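Local coordinates for protein putative hydrolase (Agrobacterium vitis, PDB 3LLC) that is a putative alpha/beta hydrolase that probably cleaves thioester or ester bonds, perhaps removing fatty acyl groups from proteins as its ABHD10 relatives do, at residues His12-Gly17 and Leu97-His102; Asp21-Ala26 and Asp73-Gly78; Arg91-Ala96 and Gly117-Arg122. One frame throughout, in Å; residues are numbered along the deposited sequence.

Contact 1. Residues His12-Gly17 and Leu97-His102; sequences HAITVG and LAVLDH
Ile14 and His102 make the central meeting of this contact: CG1 of the isoleucine sits over the middle of one face of the imidazole, 3.8 Å from the ring centroid and 13° off the ring normal, a CH-pi contact in which a methylene rests on the pi cloud. CG of His102 stands anti to the backbone N (chi1 -176°), and chi2 turns the ring face to the isoleucine. CD1, ending that same branch of Ile14, lies 4.2 Å from Val99 CG2, one turn earlier in the helix. Farther along the strand Val16 closes on Ala98, its CG2 3.7 Å from Ala98 CB; the small methyl lets a beta-branched residue come close to the helix. Strand 9-16 is an outermost strand of the alpha/beta-hydrolase sheet, and the contact lays helix 89-103 across it, the two short segments inclined at 122° with their axes 9.0 Å apart at closest approach. His12, Ile14 and Val16 point toward the helix, whereas Ala13 and Thr15 point away, in keeping with their exposed positions. Strand 23-30 borders the same three residues through backbone hydrogen bonds, and Phe103 meets the His12 ring edge-to-face. At the more open end of the contact the two histidines do not bond directly: ND1 of His12 and NE2 of His102 are 4.4 Å apart. A water joins them, 2.6 Å from His12 ND1 and in the plane of that ring, and 2.9 Å from His102 NE2. Imidazole suits this place: a ring nitrogen can hydrogen-bond while a face remains for an apolar contact, as in His102.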
ATOM      1  N   HIS A  12     -12.047 -11.341 -10.626  1.00 19.38           N
ATOM      2  CA  HIS A  12     -13.182 -10.410 -10.469  1.00 18.36           C
ATOM      3  C   HIS A  12     -12.879  -9.057 -11.116  1.00 18.33           C
ATOM      4  O   HIS A  12     -11.727  -8.642 -11.169  1.00 20.43           O
ATOM      5  CB  HIS A  12     -13.450 -10.169  -8.960  1.00 21.19           C
ATOM      6  CG  HIS A  12     -13.994 -11.364  -8.243  1.00 20.11           C
ATOM      7  ND1 HIS A  12     -15.345 -11.586  -8.095  1.00 24.57           N
ATOM      8  CD2 HIS A  12     -13.375 -12.418  -7.654  1.00 27.57           C
ATOM      9  CE1 HIS A  12     -15.537 -12.737  -7.471  1.00 24.96           C
ATOM     10  NE2 HIS A  12     -14.360 -13.257  -7.181  1.00 25.96           N
ATOM     11  N   ALA A  13     -13.909  -8.344 -11.558  1.00 17.92           N
ATOM     12  CA  ALA A  13     -13.777  -6.926 -11.982  1.00 19.38           C
ATOM     13  C   ALA A  13     -14.752  -6.072 -11.169  1.00 18.31           C
ATOM     14  O   ALA A  13     -15.941  -6.413 -11.109  1.00 20.27           O
ATOM     15  CB  ALA A  13     -14.099  -6.782 -13.469  1.00 19.46           C
ATOM     16  N   ILE A  14     -14.268  -4.992 -10.592  1.00 19.14           N
ATOM     17  CA  ILE A  14     -15.072  -4.113  -9.735  1.00 21.55           C
ATOM     18  C   ILE A  14     -15.119  -2.694 -10.295  1.00 21.21           C
ATOM     19  O   ILE A  14     -14.070  -2.075 -10.524  1.00 19.91           O
ATOM     20  CB  ILE A  14     -14.495  -4.089  -8.293  1.00 21.23           C
ATOM     21  CG1 ILE A  14     -14.559  -5.490  -7.656  1.00 30.12           C
ATOM     22  CG2 ILE A  14     -15.210  -3.010  -7.418  1.00 24.08           C
ATOM     23  CD1 ILE A  14     -13.211  -6.124  -7.366  1.00 30.04           C
ATOM     24  N   THR A  15     -16.319  -2.148 -10.468  1.00 16.77           N
ATOM     25  CA  THR A  15     -16.469  -0.773 -10.940  1.00 19.34           C
ATOM     26  C   THR A  15     -16.310   0.207  -9.768  1.00 22.71           C
ATOM     27  O   THR A  15     -16.937   0.039  -8.727  1.00 21.78           O
ATOM     28  CB  THR A  15     -17.813  -0.561 -11.615  1.00 21.53           C
ATOM     29  OG1 THR A  15     -17.973  -1.520 -12.672  1.00 23.69           O
ATOM     30  CG2 THR A  15     -17.930   0.846 -12.211  1.00 22.11           C
ATOM     31  N   VAL A  16     -15.451   1.210  -9.950  1.00 20.85           N
ATOM     32  CA  VAL A  16     -15.163   2.225  -8.930  1.00 20.51           C
ATOM     33  C   VAL A  16     -15.401   3.594  -9.546  1.00 21.89           C
ATOM     34  O   VAL A  16     -14.961   3.864 -10.660  1.00 22.28           O
ATOM     35  CB  VAL A  16     -13.717   2.108  -8.407  1.00 20.95           C
ATOM     36  CG1 VAL A  16     -13.443   3.153  -7.276  1.00 19.87           C
ATOM     37  CG2 VAL A  16     -13.390   0.670  -7.928  1.00 15.71           C
ATOM     38  N   GLY A  17     -16.162   4.454  -8.860  1.00 22.40           N
ATOM     39  CA  GLY A  17     -16.425   5.811  -9.350  1.00 24.12           C
ATOM     40  C   GLY A  17     -17.652   5.942 -10.242  1.00 22.65           C
ATOM     41  O   GLY A  17     -18.276   4.937 -10.630  1.00 23.56           O
ATOM     42  N   LEU A  97     -10.661   0.777  -0.896  1.00 21.49           N
ATOM     43  CA  LEU A  97     -11.867   0.689  -0.072  0.50 21.51           C
ATOM     44  C   LEU A  97     -13.012  -0.011  -0.834  1.00 23.01           C
ATOM     45  O   LEU A  97     -13.769  -0.812  -0.251  1.00 23.34           O
ATOM     46  CB  LEU A  97     -12.266   2.091   0.419  0.50 22.81           C
ATOM     47  CG  LEU A  97     -13.456   2.247   1.368  0.50 21.06           C
ATOM     48  CD1 LEU A  97     -13.297   1.315   2.566  0.50 16.81           C
ATOM     49  CD2 LEU A  97     -13.614   3.711   1.829  0.50 14.27           C
ATOM     50  N   ALA A  98     -13.171   0.292  -2.133  1.00 19.69           N
ATOM     51  CA  ALA A  98     -14.198  -0.355  -2.943  1.00 19.69           C
ATOM     52  C   ALA A  98     -13.989  -1.879  -3.061  1.00 17.46           C
ATOM     53  O   ALA A  98     -14.947  -2.659  -3.086  1.00 17.87           O
ATOM     54  CB  ALA A  98     -14.303   0.289  -4.352  1.00 18.87           C
ATOM     55  N   VAL A  99     -12.737  -2.292  -3.174  1.00 20.20           N
ATOM     56  CA  VAL A  99     -12.425  -3.715  -3.282  1.00 20.89           C
ATOM     57  C   VAL A  99     -12.775  -4.399  -1.943  1.00 21.54           C
ATOM     58  O   VAL A  99     -13.465  -5.431  -1.917  1.00 19.42           O
ATOM     59  CB  VAL A  99     -10.954  -3.918  -3.653  1.00 22.33           C
ATOM     60  CG1 VAL A  99     -10.540  -5.389  -3.400  1.00 24.58           C
ATOM     61  CG2 VAL A  99     -10.746  -3.497  -5.121  1.00 21.35           C
ATOM     62  N   LEU A 100     -12.365  -3.782  -0.832  1.00 22.59           N
ATOM     63  CA  LEU A 100     -12.719  -4.323   0.481  0.50 23.96           C
ATOM     64  C   LEU A 100     -14.239  -4.398   0.685  1.00 25.42           C
ATOM     65  O   LEU A 100     -14.743  -5.429   1.166  1.00 27.21           O
ATOM     66  CB  LEU A 100     -12.021  -3.546   1.610  0.50 23.68           C
ATOM     67  CG  LEU A 100     -12.056  -4.174   3.006  0.50 21.87           C
ATOM     68  CD1 LEU A 100     -11.072  -5.334   3.115  0.50 26.39           C
ATOM     69  CD2 LEU A 100     -11.743  -3.118   4.027  0.50 22.54           C
ATOM     70  N   ASP A 101     -14.981  -3.350   0.304  1.00 24.81           N
ATOM     71  CA  ASP A 101     -16.437  -3.337   0.448  1.00 24.70           C
ATOM     72  C   ASP A 101     -17.168  -4.310  -0.493  1.00 24.33           C
ATOM     73  O   ASP A 101     -18.321  -4.707  -0.234  1.00 23.93           O
ATOM     74  CB  ASP A 101     -16.998  -1.924   0.243  1.00 27.45           C
ATOM     75  CG  ASP A 101     -16.561  -0.929   1.358  1.00 36.94           C
ATOM     76  OD1 ASP A 101     -16.044  -1.370   2.423  1.00 40.05           O
ATOM     77  OD2 ASP A 101     -16.743   0.302   1.162  1.00 35.18           O
ATOM     78  N   HIS A 102     -16.509  -4.703  -1.583  1.00 22.12           N
ATOM     79  CA  HIS A 102     -17.105  -5.668  -2.515  1.00 22.37           C
ATOM     80  C   HIS A 102     -17.106  -7.077  -1.887  1.00 20.67           C
ATOM     81  O   HIS A 102     -18.066  -7.796  -2.004  1.00 21.64           O
ATOM     82  CB  HIS A 102     -16.340  -5.660  -3.843  1.00 20.54           C
ATOM     83  CG  HIS A 102     -16.922  -6.553  -4.903  1.00 24.76           C
ATOM     84  ND1 HIS A 102     -17.983  -6.171  -5.702  1.00 27.79           N
ATOM     85  CD2 HIS A 102     -16.582  -7.803  -5.305  1.00 24.37           C
ATOM     86  CE1 HIS A 102     -18.292  -7.161  -6.526  1.00 27.28           C
ATOM     87  NE2 HIS A 102     -17.445  -8.154  -6.320  1.00 26.53           N
TER
HETATM   88  O   HOH W   1     -17.424 -10.066  -8.451  1.00 35.11           O

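Contact 2. Residues Asp21-Ala26 and Asp73-Gly78; sequences DARSIA and DYSGHG
A single backbone bond ties strand 23-26 to the start of the loop 73-78: Asp73 N donates to Ala26 O over 3.1 Å, at an N-H...O angle of 160°. It lies where strand 68-72 of the alpha/beta-hydrolase sheet gives way to the loop that leads on toward helix 89-103. The chain then reverses in a type II beta turn from Tyr74 to His77, closed by the bond from His77 N to Tyr74 O; Gly76 fills the turn's third position, where phi is positive. Ile25 packs under this loop. CG1 is anti to the carbonyl carbon (chi1 -61°) and chi2 then swings CD1 to the loop: CG2 lies 3.6 Å from Asp73 O and CD1 3.7 Å from Ser75 N. An aliphatic residue suits the place because it covers the loop backbone without competing for Asp73 O, which already accepts a bond from Ser80 OG. Beside it the aliphatic part of Arg23 touches the serine, CG to Ser75 CB at 4.1 Å. The arginine chain bends at chi2, and its far end is gripped by several acceptors: NE pairs with Glu95, NH2 with Glu94 and the carbonyl of Arg91, and NH1 with Asp21 O at 3.0 Å. Ser75 OG shares Glu95 OE2 with Arg23 NE, so one buried carboxylate holds both segments, and the arginine probably helps to stabilise its negative charge. Within the loop, the His77 ring has Tyr74 CD2 over one face, while its ND1 bonds to Ser75 O at 3.0 Å, the oxygen in the plane of the ring but the donor 48° out of the carbonyl plane.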
ATOM      1  N   ASP A  21     -15.324   9.542 -14.376  1.00 27.03           N
ATOM      2  CA  ASP A  21     -14.350   9.018 -13.424  1.00 28.73           C
ATOM      3  C   ASP A  21     -14.445   7.507 -13.171  1.00 24.66           C
ATOM      4  O   ASP A  21     -13.613   6.978 -12.435  1.00 29.20           O
ATOM      5  CB  ASP A  21     -14.455   9.767 -12.077  1.00 29.76           C
ATOM      6  CG  ASP A  21     -14.061  11.243 -12.191  1.00 38.39           C
ATOM      7  OD1 ASP A  21     -13.087  11.565 -12.900  1.00 44.35           O
ATOM      8  OD2 ASP A  21     -14.725  12.084 -11.559  1.00 46.51           O
ATOM      9  N   ALA A  22     -15.434   6.826 -13.731  1.00 24.33           N
ATOM     10  CA  ALA A  22     -15.597   5.381 -13.494  1.00 24.35           C
ATOM     11  C   ALA A  22     -14.397   4.620 -14.066  1.00 25.95           C
ATOM     12  O   ALA A  22     -13.870   4.976 -15.118  1.00 29.52           O
ATOM     13  CB  ALA A  22     -16.880   4.861 -14.065  1.00 21.22           C
ATOM     14  N   ARG A  23     -13.934   3.612 -13.346  1.00 22.45           N
ATOM     15  CA  ARG A  23     -12.907   2.714 -13.857  1.00 21.56           C
ATOM     16  C   ARG A  23     -13.118   1.304 -13.311  1.00 21.52           C
ATOM     17  O   ARG A  23     -13.600   1.125 -12.186  1.00 21.52           O
ATOM     18  CB  ARG A  23     -11.495   3.235 -13.513  1.00 20.52           C
ATOM     19  CG  ARG A  23     -11.145   3.351 -12.027  1.00 23.62           C
ATOM     20  CD  ARG A  23     -11.289   4.738 -11.548  1.00 24.97           C
ATOM     21  NE  ARG A  23     -10.834   4.987 -10.181  1.00 24.24           N
ATOM     22  CZ  ARG A  23     -11.452   5.815  -9.345  1.00 22.29           C
ATOM     23  NH1 ARG A  23     -12.578   6.436  -9.725  1.00 23.82           N
ATOM     24  NH2 ARG A  23     -10.964   6.027  -8.133  1.00 20.90           N
ATOM     25  N   SER A  24     -12.735   0.313 -14.107  1.00 17.43           N
ATOM     26  CA  SER A  24     -12.839  -1.093 -13.698  0.70 18.05           C
ATOM     27  C   SER A  24     -11.510  -1.583 -13.098  1.00 20.19           C
ATOM     28  O   SER A  24     -10.441  -1.465 -13.727  1.00 18.15           O
ATOM     29  CB  SER A  24     -13.239  -1.998 -14.875  0.70 14.43           C
ATOM     30  OG  SER A  24     -14.538  -1.747 -15.397  0.70 12.34           O
ATOM     31  N   ILE A  25     -11.582  -2.141 -11.884  1.00 16.70           N
ATOM     32  CA  ILE A  25     -10.434  -2.645 -11.144  1.00 16.64           C
ATOM     33  C   ILE A  25     -10.401  -4.186 -11.192  1.00 18.46           C
ATOM     34  O   ILE A  25     -11.395  -4.878 -10.869  1.00 17.95           O
ATOM     35  CB  ILE A  25     -10.483  -2.119  -9.651  1.00 15.98           C
ATOM     36  CG1 ILE A  25     -10.438  -0.595  -9.640  1.00 20.27           C
ATOM     37  CG2 ILE A  25      -9.389  -2.779  -8.776  1.00 16.24           C
ATOM     38  CD1 ILE A  25      -9.172   0.053 -10.342  1.00 15.79           C
ATOM     39  N   ALA A  26      -9.264  -4.729 -11.646  1.00 19.06           N
ATOM     40  CA  ALA A  26      -9.060  -6.169 -11.732  1.00 17.16           C
ATOM     41  C   ALA A  26      -8.561  -6.690 -10.357  1.00 17.44           C
ATOM     42  O   ALA A  26      -7.676  -6.086  -9.716  1.00 18.65           O
ATOM     43  CB  ALA A  26      -8.037  -6.515 -12.854  1.00 18.46           C
ATOM     44  N   ASP A  73      -5.109  -4.578  -8.874  1.00 19.90           N
ATOM     45  CA  ASP A  73      -4.251  -3.590  -9.577  1.00 17.73           C
ATOM     46  C   ASP A  73      -4.873  -2.202  -9.456  1.00 18.06           C
ATOM     47  O   ASP A  73      -6.051  -1.995  -9.771  1.00 20.33           O
ATOM     48  CB  ASP A  73      -4.066  -3.952 -11.048  1.00 17.75           C
ATOM     49  CG  ASP A  73      -2.959  -5.039 -11.282  1.00 19.10           C
ATOM     50  OD1 ASP A  73      -1.939  -5.020 -10.546  1.00 23.44           O
ATOM     51  OD2 ASP A  73      -3.118  -5.852 -12.231  1.00 17.89           O
ATOM     52  N   TYR A  74      -4.075  -1.247  -9.002  1.00 18.85           N
ATOM     53  CA  TYR A  74      -4.496   0.169  -9.016  1.00 19.23           C
ATOM     54  C   TYR A  74      -4.861   0.621 -10.436  1.00 19.71           C
ATOM     55  O   TYR A  74      -4.374   0.046 -11.420  1.00 17.44           O
ATOM     56  CB  TYR A  74      -3.386   1.069  -8.505  1.00 21.53           C
ATOM     57  CG  TYR A  74      -2.882   0.825  -7.093  1.00 20.64           C
ATOM     58  CD1 TYR A  74      -3.713   1.018  -5.984  1.00 23.13           C
ATOM     59  CD2 TYR A  74      -1.549   0.514  -6.849  1.00 24.00           C
ATOM     60  CE1 TYR A  74      -3.224   0.833  -4.687  1.00 20.74           C
ATOM     61  CE2 TYR A  74      -1.066   0.338  -5.545  1.00 20.64           C
ATOM     62  CZ  TYR A  74      -1.916   0.514  -4.471  1.00 22.68           C
ATOM     63  OH  TYR A  74      -1.437   0.326  -3.197  1.00 22.45           O
ATOM     64  N   SER A  75      -5.781   1.581 -10.561  1.00 18.21           N
ATOM     65  CA  SER A  75      -6.045   2.170 -11.858  1.00 17.72           C
ATOM     66  C   SER A  75      -4.705   2.653 -12.478  1.00 17.25           C
ATOM     67  O   SER A  75      -3.824   3.126 -11.762  1.00 17.47           O
ATOM     68  CB  SER A  75      -7.055   3.337 -11.805  1.00 19.99           C
ATOM     69  OG  SER A  75      -6.645   4.374 -10.925  1.00 17.84           O
ATOM     70  N   GLY A  76      -4.578   2.503 -13.799  1.00 16.68           N
ATOM     71  CA  GLY A  76      -3.359   2.864 -14.512  1.00 19.49           C
ATOM     72  C   GLY A  76      -2.235   1.834 -14.474  1.00 22.04           C
ATOM     73  O   GLY A  76      -1.188   2.024 -15.114  1.00 19.45           O
ATOM     74  N   HIS A  77      -2.462   0.741 -13.756  1.00 19.86           N
ATOM     75  CA  HIS A  77      -1.456  -0.308 -13.516  1.00 20.49           C
ATOM     76  C   HIS A  77      -1.998  -1.668 -13.971  1.00 20.52           C
ATOM     77  O   HIS A  77      -3.212  -1.945 -13.885  1.00 18.54           O
ATOM     78  CB  HIS A  77      -1.166  -0.475 -12.023  1.00 19.82           C
ATOM     79  CG  HIS A  77      -0.549   0.710 -11.330  1.00 22.82           C
ATOM     80  ND1 HIS A  77      -1.180   1.941 -11.202  1.00 21.84           N
ATOM     81  CD2 HIS A  77       0.613   0.816 -10.636  1.00 23.94           C
ATOM     82  CE1 HIS A  77      -0.423   2.747 -10.471  1.00 23.52           C
ATOM     83  NE2 HIS A  77       0.668   2.095 -10.117  1.00 23.38           N
ATOM     84  N   GLY A  78      -1.094  -2.543 -14.407  1.00 17.53           N
ATOM     85  CA  GLY A  78      -1.425  -3.926 -14.679  1.00 17.72           C
ATOM     86  C   GLY A  78      -2.704  -4.175 -15.485  1.00 18.44           C
ATOM     87  O   GLY A  78      -2.841  -3.718 -16.628  1.00 16.02           O
TER

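Contact 3. Residues Arg91-Ala96 and Gly117-Arg122; sequences RWLEEA and GWIALR
Helices 91-96 and 117-122 pass each other at a signed crossing angle of -63°, their axes 9.9 Å apart at the closest point, with the CA atoms of Leu93 and Ile119 the nearest pair between the segments. Ile119 points toward the facing helix and spreads its two branches over it. CG2, set anti to the backbone N, lies 3.9 Å from Leu93 CA and 4.1 Å from Ala96 CB, while CD1, at the end of the other branch, meets Trp92 CB at 3.8 Å. A beta-branched side chain suits this spot because it can touch three residues of the opposite helix at once, and the short Ala96 leaves the room that CG2 uses. Leu93 reaches back from its own helix, its CG anti to the backbone N (chi1 170°). Its CD1 lies 4.0 Å from Ile119 CG2 and also touches Arg122 CB, to which CD2 comes closer, at 3.7 Å. The leucine and arginine side chains cross at about a right angle, and the arginine chain, bent at chi2 and chi3, folds round so that NH2 also comes within 3.7 Å of Leu93 CD2. Arginine can thus lend its aliphatic stem to an apolar contact while its charged head bonds to Gln125 and Asn196. The indole of Trp92 leads away from Ile119, its NE1 donating to Ser75 O and its ring meeting Tyr74. Helix 115-128 starts within a GxSxG sequence (Gly112, Ser114, Gly116) consistent with the nucleophile elbow of alpha/beta hydrolases, and Ile119 touches residues of that elbow. Ala96 and Ala120 rest on Leu43 of strand 39-43, and Ala120 and Leu121 face strand 136-143, so both helices pack on the central strands of the sheet.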
ATOM      1  N   ARG A  91      -7.640   8.656  -5.354  1.00 19.89           N
ATOM      2  CA  ARG A  91      -8.283   7.691  -6.265  1.00 20.84           C
ATOM      3  C   ARG A  91      -7.887   6.243  -5.971  1.00 20.76           C
ATOM      4  O   ARG A  91      -8.730   5.325  -6.035  1.00 19.45           O
ATOM      5  CB  ARG A  91      -7.995   8.025  -7.752  1.00 19.95           C
ATOM      6  CG  ARG A  91      -8.863   9.157  -8.260  1.00 24.54           C
ATOM      7  CD  ARG A  91      -8.410   9.711  -9.578  1.00 27.29           C
ATOM      8  NE  ARG A  91      -8.360   8.773 -10.706  1.00 27.23           N
ATOM      9  CZ  ARG A  91      -9.386   8.444 -11.498  1.00 31.95           C
ATOM     10  NH1 ARG A  91     -10.621   8.897 -11.276  1.00 33.34           N
ATOM     11  NH2 ARG A  91      -9.175   7.628 -12.529  1.00 32.82           N
ATOM     12  N   TRP A  92      -6.607   6.029  -5.638  1.00 20.91           N
ATOM     13  CA  TRP A  92      -6.101   4.684  -5.365  1.00 21.07           C
ATOM     14  C   TRP A  92      -6.609   4.167  -4.007  1.00 20.84           C
ATOM     15  O   TRP A  92      -6.930   2.989  -3.869  1.00 20.46           O
ATOM     16  CB  TRP A  92      -4.562   4.661  -5.458  1.00 20.72           C
ATOM     17  CG  TRP A  92      -4.078   4.862  -6.909  1.00 22.86           C
ATOM     18  CD1 TRP A  92      -4.699   4.421  -8.033  1.00 20.27           C
ATOM     19  CD2 TRP A  92      -2.859   5.515  -7.363  1.00 19.82           C
ATOM     20  NE1 TRP A  92      -3.970   4.758  -9.164  1.00 23.00           N
ATOM     21  CE2 TRP A  92      -2.839   5.418  -8.781  1.00 21.33           C
ATOM     22  CE3 TRP A  92      -1.811   6.167  -6.719  1.00 21.72           C
ATOM     23  CZ2 TRP A  92      -1.789   5.941  -9.561  1.00 22.94           C
ATOM     24  CZ3 TRP A  92      -0.778   6.710  -7.495  1.00 21.21           C
ATOM     25  CH2 TRP A  92      -0.789   6.603  -8.897  1.00 20.02           C
ATOM     26  N   LEU A  93      -6.774   5.073  -3.048  1.00 21.42           N
ATOM     27  CA  LEU A  93      -7.429   4.742  -1.789  1.00 19.49           C
ATOM     28  C   LEU A  93      -8.898   4.376  -2.018  1.00 19.81           C
ATOM     29  O   LEU A  93      -9.388   3.398  -1.432  1.00 21.23           O
ATOM     30  CB  LEU A  93      -7.331   5.927  -0.810  1.00 19.73           C
ATOM     31  CG  LEU A  93      -8.183   5.838   0.474  1.00 20.81           C
ATOM     32  CD1 LEU A  93      -7.723   4.632   1.373  1.00 20.89           C
ATOM     33  CD2 LEU A  93      -8.060   7.193   1.279  1.00 21.11           C
ATOM     34  N   GLU A  94      -9.604   5.163  -2.829  1.00 19.14           N
ATOM     35  CA  GLU A  94     -10.991   4.898  -3.144  1.00 20.21           C
ATOM     36  C   GLU A  94     -11.165   3.483  -3.721  1.00 21.02           C
ATOM     37  O   GLU A  94     -12.140   2.769  -3.424  1.00 18.60           O
ATOM     38  CB  GLU A  94     -11.512   5.935  -4.144  1.00 21.00           C
ATOM     39  CG  GLU A  94     -12.985   5.790  -4.474  1.00 21.96           C
ATOM     40  CD  GLU A  94     -13.502   6.788  -5.521  1.00 27.17           C
ATOM     41  OE1 GLU A  94     -12.696   7.427  -6.253  1.00 26.42           O
ATOM     42  OE2 GLU A  94     -14.743   6.911  -5.624  1.00 31.54           O
ATOM     43  N   GLU A  95     -10.211   3.081  -4.550  1.00 19.69           N
ATOM     44  CA  GLU A  95     -10.231   1.736  -5.149  1.00 18.21           C
ATOM     45  C   GLU A  95     -10.009   0.621  -4.081  1.00 19.61           C
ATOM     46  O   GLU A  95     -10.722  -0.390  -4.061  1.00 19.57           O
ATOM     47  CB  GLU A  95      -9.170   1.673  -6.268  1.00 19.50           C
ATOM     48  CG  GLU A  95      -9.528   2.554  -7.479  1.00 20.77           C
ATOM     49  CD  GLU A  95      -8.314   2.979  -8.345  1.00 21.23           C
ATOM     50  OE1 GLU A  95      -7.271   2.303  -8.223  1.00 22.53           O
ATOM     51  OE2 GLU A  95      -8.461   3.948  -9.143  1.00 20.05           O
ATOM     52  N   ALA A  96      -9.026   0.809  -3.211  1.00 21.10           N
ATOM     53  CA  ALA A  96      -8.754  -0.125  -2.142  1.00 20.97           C
ATOM     54  C   ALA A  96     -10.008  -0.319  -1.278  1.00 23.47           C
ATOM     55  O   ALA A  96     -10.391  -1.461  -0.994  1.00 23.54           O
ATOM     56  CB  ALA A  96      -7.519   0.317  -1.280  1.00 21.24           C
ATOM     57  N   GLY A 117       1.718   1.203   1.919  1.00 21.12           N
ATOM     58  CA  GLY A 117       1.735   1.503   3.359  1.00 23.37           C
ATOM     59  C   GLY A 117       1.033   2.797   3.716  1.00 23.22           C
ATOM     60  O   GLY A 117       0.336   2.885   4.744  1.00 23.82           O
ATOM     61  N   TRP A 118       1.182   3.810   2.855  1.00 22.77           N
ATOM     62  CA  TRP A 118       0.428   5.083   3.017  1.00 21.11           C
ATOM     63  C   TRP A 118      -1.057   4.804   2.854  1.00 21.04           C
ATOM     64  O   TRP A 118      -1.885   5.258   3.660  1.00 22.16           O
ATOM     65  CB  TRP A 118       0.890   6.103   1.939  1.00 22.98           C
ATOM     66  CG  TRP A 118       0.399   7.542   2.071  1.00 23.36           C
ATOM     67  CD1 TRP A 118      -0.447   8.055   2.995  1.00 21.74           C
ATOM     68  CD2 TRP A 118       0.800   8.642   1.236  1.00 21.07           C
ATOM     69  NE1 TRP A 118      -0.624   9.417   2.774  1.00 22.63           N
ATOM     70  CE2 TRP A 118       0.133   9.791   1.696  1.00 20.56           C
ATOM     71  CE3 TRP A 118       1.645   8.756   0.130  1.00 19.73           C
ATOM     72  CZ2 TRP A 118       0.300  11.053   1.101  1.00 21.03           C
ATOM     73  CZ3 TRP A 118       1.810   9.988  -0.461  1.00 18.86           C
ATOM     74  CH2 TRP A 118       1.147  11.130   0.017  1.00 21.99           C
ATOM     75  N   ILE A 119      -1.400   4.071   1.796  1.00 22.12           N
ATOM     76  CA  ILE A 119      -2.809   3.786   1.527  0.50 21.42           C
ATOM     77  C   ILE A 119      -3.401   2.920   2.668  1.00 22.72           C
ATOM     78  O   ILE A 119      -4.534   3.167   3.087  1.00 22.76           O
ATOM     79  CB  ILE A 119      -3.013   3.203   0.089  0.50 21.72           C
ATOM     80  CG1 ILE A 119      -2.583   4.251  -0.959  0.50 22.44           C
ATOM     81  CG2 ILE A 119      -4.485   2.771  -0.159  0.50 19.47           C
ATOM     82  CD1 ILE A 119      -2.527   3.721  -2.383  0.50 16.31           C
ATOM     83  N   ALA A 120      -2.630   1.972   3.203  1.00 21.75           N
ATOM     84  CA  ALA A 120      -3.088   1.164   4.363  1.00 22.93           C
ATOM     85  C   ALA A 120      -3.447   2.027   5.568  1.00 22.44           C
ATOM     86  O   ALA A 120      -4.490   1.808   6.215  1.00 22.26           O
ATOM     87  CB  ALA A 120      -2.016   0.121   4.776  1.00 21.76           C
ATOM     88  N   LEU A 121      -2.591   3.010   5.869  1.00 21.28           N
ATOM     89  CA  LEU A 121      -2.829   3.944   7.010  1.00 21.45           C
ATOM     90  C   LEU A 121      -4.079   4.810   6.786  1.00 22.54           C
ATOM     91  O   LEU A 121      -4.899   4.984   7.705  1.00 23.08           O
ATOM     92  CB  LEU A 121      -1.559   4.797   7.237  1.00 22.70           C
ATOM     93  CG  LEU A 121      -0.325   4.041   7.736  1.00 24.36           C
ATOM     94  CD1 LEU A 121       1.010   4.810   7.557  1.00 21.47           C
ATOM     95  CD2 LEU A 121      -0.565   3.677   9.200  1.00 22.04           C
ATOM     96  N   ARG A 122      -4.261   5.332   5.565  1.00 20.52           N
ATOM     97  CA  ARG A 122      -5.500   6.064   5.220  1.00 19.50           C
ATOM     98  C   ARG A 122      -6.744   5.141   5.293  1.00 20.38           C
ATOM     99  O   ARG A 122      -7.826   5.566   5.739  1.00 19.20           O
ATOM    100  CB  ARG A 122      -5.420   6.710   3.815  1.00 19.15           C
ATOM    101  CG  ARG A 122      -4.487   7.969   3.759  1.00 18.85           C
ATOM    102  CD  ARG A 122      -5.117   9.208   4.438  1.00 18.44           C
ATOM    103  NE  ARG A 122      -6.360   9.612   3.799  1.00 19.96           N
ATOM    104  CZ  ARG A 122      -7.561   9.638   4.375  1.00 23.27           C
ATOM    105  NH1 ARG A 122      -7.732   9.327   5.661  1.00 23.27           N
ATOM    106  NH2 ARG A 122      -8.602  10.006   3.663  1.00 22.76           N
TER

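Helix 89-103 joins contacts 1 and 3, its later turns lying on edge strand 9-16 and its earlier ones against helix 115-128; the two centres are about 13 Å apart. Contact 2 lies about 10 Å from the centre of contact 1 and about 13 Å from that of contact 3. Strands 9-16 and 23-30, neighbours in the sheet, link contacts 1 and 2, while Glu95 on the shared helix binds Arg23 and Ser75 of contact 2. Along the chain contact 2 nests inside the loop closed by contact 1, and contact 3 follows contact 2 and crosses contact 1. Together they connect the sheet's edge to the helix after the probable nucleophile elbow.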